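Local coordinates for protein type C neurotoxin (Clostridium botulinum, PDB 3PME) that probably binds gangliosides and membrane lipid of nerve cells, as the receptor-binding domain of a botulinum C/D mosaic neurotoxin, at residues 22-34 with 49-61. Numbering follows the deposited sequence.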
loop_
_atom_site.group_PDB
_atom_site.type_symbol
_atom_site.label_atom_id
_atom_site.label_comp_id
_atom_site.label_asym_id
_atom_site.label_seq_id
_atom_site.Cartn_x
_atom_site.Cartn_y
_atom_site.Cartn_z
ATOM N N GLY A 22 -14.725 5.385 23.388
ATOM C CA GLY A 22 -15.727 5.627 24.410
ATOM C C GLY A 22 -15.098 5.660 25.789
ATOM O O GLY A 22 -15.731 6.077 26.759
ATOM N N TYR A 23 -13.843 5.222 25.879
ATOM C CA TYR A 23 -13.139 5.178 27.158
ATOM C C TYR A 23 -12.255 6.398 27.381
ATOM O O TYR A 23 -11.581 6.503 28.398
ATOM C CB TYR A 23 -12.317 3.890 27.286
ATOM C CG TYR A 23 -13.156 2.639 27.265
ATOM C CD1 TYR A 23 -13.723 2.139 28.432
ATOM C CD2 TYR A 23 -13.394 1.962 26.078
ATOM C CE1 TYR A 23 -14.495 0.990 28.416
ATOM C CE2 TYR A 23 -14.160 0.815 26.050
ATOM C CZ TYR A 23 -14.713 0.336 27.221
ATOM O OH TYR A 23 -15.482 -0.808 27.191
ATOM N N ASN A 24 -12.263 7.320 26.421
ATOM C CA ASN A 24 -11.618 8.621 26.573
ATOM C C ASN A 24 -10.177 8.608 27.093
ATOM O O ASN A 24 -9.832 9.356 28.007
ATOM C CB ASN A 24 -12.479 9.535 27.455
ATOM C CG ASN A 24 -13.767 9.952 26.774
ATOM O OD1 ASN A 24 -14.849 9.490 27.133
ATOM N ND2 ASN A 24 -13.654 10.828 25.776
ATOM N N ALA A 25 -9.322 7.781 26.503
ATOM C CA ALA A 25 -7.919 7.798 26.897
ATOM C C ALA A 25 -7.343 9.182 26.637
ATOM O O ALA A 25 -7.789 9.886 25.726
ATOM C CB ALA A 25 -7.130 6.745 26.118
ATOM N N GLU A 26 -6.356 9.576 27.433
ATOM C CA GLU A 26 -5.621 10.799 27.146
ATOM C C GLU A 26 -4.628 10.547 26.017
ATOM O O GLU A 26 -3.865 9.587 26.060
ATOM C CB GLU A 26 -4.872 11.295 28.382
ATOM C CG GLU A 26 -3.954 12.463 28.082
ATOM C CD GLU A 26 -3.026 12.804 29.234
ATOM O OE1 GLU A 26 -3.110 12.148 30.296
ATOM O OE2 GLU A 26 -2.208 13.734 29.069
ATOM N N VAL A 27 -4.643 11.416 25.013
ATOM C CA VAL A 27 -3.719 11.311 23.894
ATOM C C VAL A 27 -2.955 12.620 23.777
ATOM O O VAL A 27 -3.520 13.644 23.392
ATOM C CB VAL A 27 -4.466 11.028 22.580
ATOM C CG1 VAL A 27 -3.492 10.946 21.404
ATOM C CG2 VAL A 27 -5.290 9.748 22.699
ATOM N N ARG A 28 -1.679 12.595 24.139
ATOM C CA ARG A 28 -0.870 13.804 24.084
ATOM C C ARG A 28 0.226 13.674 23.045
ATOM O O ARG A 28 0.935 12.674 23.002
ATOM C CB ARG A 28 -0.252 14.110 25.447
ATOM C CG ARG A 28 0.560 15.394 25.457
ATOM C CD ARG A 28 1.072 15.736 26.848
ATOM N NE ARG A 28 2.224 14.925 27.235
ATOM C CZ ARG A 28 2.174 13.903 28.085
ATOM N NH1 ARG A 28 1.024 13.556 28.647
ATOM N NH2 ARG A 28 3.277 13.225 28.376
ATOM N N LEU A 29 0.370 14.696 22.210
ATOM C CA LEU A 29 1.396 14.684 21.179
ATOM C C LEU A 29 2.577 15.567 21.554
ATOM O O LEU A 29 2.410 16.754 21.846
ATOM C CB LEU A 29 0.818 15.104 19.824
ATOM C CG LEU A 29 0.055 14.021 19.053
ATOM C CD1 LEU A 29 -1.301 13.739 19.685
ATOM C CD2 LEU A 29 -0.110 14.425 17.603
ATOM N N GLU A 30 3.767 14.974 21.552
ATOM C CA GLU A 30 5.001 15.708 21.794
ATOM C C GLU A 30 5.780 15.837 20.495
ATOM O O GLU A 30 5.639 15.014 19.590
ATOM C CB GLU A 30 5.853 15.003 22.846
ATOM C CG GLU A 30 5.205 14.911 24.211
ATOM C CD GLU A 30 6.168 14.417 25.269
ATOM O OE1 GLU A 30 5.767 14.344 26.452
ATOM O OE2 GLU A 30 7.326 14.104 24.915
ATOM N N GLY A 31 6.603 16.875 20.398
ATOM C CA GLY A 31 7.347 17.114 19.179
ATOM C C GLY A 31 6.419 17.529 18.057
ATOM O O GLY A 31 5.385 18.153 18.291
ATOM N N ASP A 32 6.782 17.161 16.835
ATOM C CA ASP A 32 6.068 17.636 15.662
ATOM C C ASP A 32 5.474 16.477 14.876
ATOM O O ASP A 32 5.768 16.294 13.692
ATOM C CB ASP A 32 7.012 18.452 14.778
ATOM C CG ASP A 32 7.806 19.480 15.569
ATOM O OD1 ASP A 32 7.219 20.135 16.463
ATOM O OD2 ASP A 32 9.021 19.627 15.302
ATOM N N VAL A 33 4.631 15.696 15.539
ATOM C CA VAL A 33 3.988 14.565 14.879
ATOM C C VAL A 33 2.985 15.030 13.819
ATOM O O VAL A 33 2.007 15.724 14.125
ATOM C CB VAL A 33 3.294 13.647 15.905
ATOM C CG1 VAL A 33 2.605 12.478 15.200
ATOM C CG2 VAL A 33 4.301 13.150 16.919
ATOM N N GLN A 34 3.234 14.656 12.566
ATOM C CA GLN A 34 2.309 14.981 11.483
ATOM C C GLN A 34 1.206 13.951 11.442
ATOM O O GLN A 34 1.472 12.749 11.481
ATOM C CB GLN A 34 3.027 15.000 10.137
ATOM C CG GLN A 34 4.182 15.975 10.064
ATOM C CD GLN A 34 4.829 15.978 8.699
ATOM O OE1 GLN A 34 4.163 15.764 7.688
ATOM N NE2 GLN A 34 6.132 16.221 8.660
ATOM N N GLY A 49 12.272 13.324 18.368
ATOM C CA GLY A 49 11.436 13.995 19.350
ATOM C C GLY A 49 9.938 13.809 19.167
ATOM O O GLY A 49 9.151 14.178 20.040
ATOM N N ASP A 50 9.537 13.248 18.032
ATOM C CA ASP A 50 8.123 13.056 17.737
ATOM C C ASP A 50 7.575 11.911 18.586
ATOM O O ASP A 50 8.006 10.776 18.431
ATOM C CB ASP A 50 7.926 12.708 16.257
ATOM C CG ASP A 50 8.534 13.734 15.320
ATOM O OD1 ASP A 50 8.890 14.842 15.784
ATOM O OD2 ASP A 50 8.644 13.426 14.110
ATOM N N LYS A 51 6.628 12.200 19.476
ATOM C CA LYS A 51 6.017 11.144 20.288
ATOM C C LYS A 51 4.525 11.344 20.482
ATOM O O LYS A 51 4.049 12.467 20.616
ATOM C CB LYS A 51 6.658 11.073 21.672
ATOM C CG LYS A 51 8.134 10.757 21.686
ATOM C CD LYS A 51 8.596 10.517 23.112
ATOM C CE LYS A 51 10.092 10.286 23.169
ATOM N NZ LYS A 51 10.492 9.191 22.246
ATOM N N ILE A 52 3.785 10.243 20.509
ATOM C CA ILE A 52 2.406 10.287 20.953
ATOM C C ILE A 52 2.346 9.513 22.259
ATOM O O ILE A 52 2.743 8.356 22.310
ATOM C CB ILE A 52 1.458 9.647 19.942
ATOM C CG1 ILE A 52 1.560 10.355 18.587
ATOM C CG2 ILE A 52 0.027 9.681 20.473
ATOM C CD1 ILE A 52 0.672 9.747 17.513
ATOM N N ILE A 53 1.884 10.159 23.323
ATOM C CA ILE A 53 1.782 9.495 24.616
ATOM C C ILE A 53 0.317 9.223 24.901
ATOM O O ILE A 53 -0.495 10.149 24.945
ATOM C CB ILE A 53 2.336 10.376 25.750
ATOM C CG1 ILE A 53 3.720 10.932 25.396
ATOM C CG2 ILE A 53 2.328 9.615 27.078
ATOM C CD1 ILE A 53 4.681 9.917 24.874
ATOM N N VAL A 54 -0.033 7.953 25.069
ATOM C CA VAL A 54 -1.413 7.585 25.363
ATOM C C VAL A 54 -1.514 7.052 26.785
ATOM O O VAL A 54 -0.820 6.111 27.139
ATOM C CB VAL A 54 -1.936 6.522 24.376
ATOM C CG1 VAL A 54 -3.384 6.156 24.686
ATOM C CG2 VAL A 54 -1.800 7.017 22.931
ATOM N N ASN A 55 -2.358 7.674 27.603
ATOM C CA ASN A 55 -2.639 7.151 28.937
ATOM C C ASN A 55 -4.072 6.655 29.016
ATOM O O ASN A 55 -5.013 7.448 28.970
ATOM C CB ASN A 55 -2.410 8.229 29.996
ATOM C CG ASN A 55 -0.947 8.521 30.215
ATOM O OD1 ASN A 55 -0.230 7.718 30.807
ATOM N ND2 ASN A 55 -0.494 9.676 29.746
ATOM N N LEU A 56 -4.233 5.341 29.111
ATOM C CA LEU A 56 -5.544 4.736 29.262
ATOM C C LEU A 56 -6.058 4.971 30.670
ATOM O O LEU A 56 -5.276 5.138 31.604
ATOM C CB LEU A 56 -5.464 3.227 29.026
ATOM C CG LEU A 56 -5.410 2.680 27.597
ATOM C CD1 LEU A 56 -4.362 3.387 26.767
ATOM C CD2 LEU A 56 -5.145 1.167 27.654
ATOM N N ASN A 57 -7.378 4.994 30.805
ATOM C CA ASN A 57 -8.014 4.904 32.100
ATOM C C ASN A 57 -7.597 3.564 32.667
ATOM O O ASN A 57 -7.921 2.512 32.106
ATOM C CB ASN A 57 -9.534 4.970 31.936
ATOM C CG ASN A 57 -10.272 4.902 33.257
ATOM O OD1 ASN A 57 -9.845 4.220 34.189
ATOM N ND2 ASN A 57 -11.396 5.605 33.341
ATOM N N ASN A 58 -6.860 3.601 33.768
ATOM C CA ASN A 58 -6.281 2.386 34.328
ATOM C C ASN A 58 -7.312 1.299 34.594
ATOM O O ASN A 58 -6.990 0.112 34.567
ATOM C CB ASN A 58 -5.519 2.690 35.617
ATOM C CG ASN A 58 -4.562 1.579 35.989
ATOM O OD1 ASN A 58 -3.781 1.123 35.157
ATOM N ND2 ASN A 58 -4.619 1.131 37.237
ATOM N N ASN A 59 -8.551 1.704 34.856
ATOM C CA ASN A 59 -9.593 0.747 35.211
ATOM C C ASN A 59 -9.915 -0.214 34.076
ATOM O O ASN A 59 -10.452 -1.296 34.304
ATOM C CB ASN A 59 -10.854 1.467 35.698
ATOM C CG ASN A 59 -10.625 2.226 36.991
ATOM O OD1 ASN A 59 -10.679 3.454 37.021
ATOM N ND2 ASN A 59 -10.344 1.499 38.058
ATOM N N ILE A 60 -9.582 0.183 32.851
ATOM C CA ILE A 60 -9.731 -0.693 31.698
ATOM C C ILE A 60 -8.934 -1.985 31.864
ATOM O O ILE A 60 -9.347 -3.036 31.381
ATOM C CB ILE A 60 -9.270 0.001 30.396
ATOM C CG1 ILE A 60 -10.283 1.051 29.963
ATOM C CG2 ILE A 60 -9.083 -1.013 29.274
ATOM C CD1 ILE A 60 -9.839 1.829 28.742
ATOM N N LEU A 61 -7.792 -1.905 32.542
ATOM C CA LEU A 61 -6.932 -3.079 32.707
ATOM C C LEU A 61 -7.551 -4.115 33.631
ATOM O O LEU A 61 -7.148 -5.276 33.622
ATOM C CB LEU A 61 -5.546 -2.678 33.208
ATOM C CG LEU A 61 -4.735 -1.877 32.191
ATOM C CD1 LEU A 61 -3.333 -1.653 32.715
ATOM C CD2 LEU A 61 -4.705 -2.593 30.851
HETATM O O HOH W 1 -9.033 5.075 28.560
HETATM O O HOH W 2 -12.953 6.298 30.684
#
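R28 and I53 lie at the middle of an antiparallel strand pair, 26-30 with 51-55, in the concanavalin-like N-terminal half of the receptor-binding domain. Two short backbone bonds join them: R28 N to I53 O (2.8 Å) and I53 N to R28 O (2.7 Å, 173° at the hydrogen). E26 with N55 and E30 with K51 form the other hydrogen-bonded pairs.

The face bearing E26, R28, E30, K51 and N55 is largely polar, with I53 among them. The R28 side chain leaves with CG anti to the backbone N (chi1 -178°) and bends at chi3. I53 CB lies under one face of the R28 guanidinium, offset toward its rim, and I53 CG1 is 3.8 Å from R28 NH2. E26 OE2, facing R28 NH1, and E30 OE1, facing R28 NH2, sit in plane at its edge. Both are salt bridges whose hydrogen bonds are weak, and together they would limit its rotation. N55 runs alongside E26, but its OD1 bonds to T178. The K51 amine leads off to a salt bridge with D184.

The other face is apolar. V27 CG1 meets I52 CG2 at 3.9 Å, and L29 CG packs beside I52 CG1. V33 crosses I52 at about a right angle. Past G31, D50 OD1 takes a weak bond from D32 N. At the far end, two waters link Y23 O to N57, and I60 CD1 touches Y23 CB at 3.5 Å.

Strand 26-30 is an outer strand of a three-stranded sheet, with 51-55 central and 178-181 beyond. The apolar face packs on the larger sheet: V27 touches L10 of strand 6-13, and V33 and I52 touch F43 of strand 42-45.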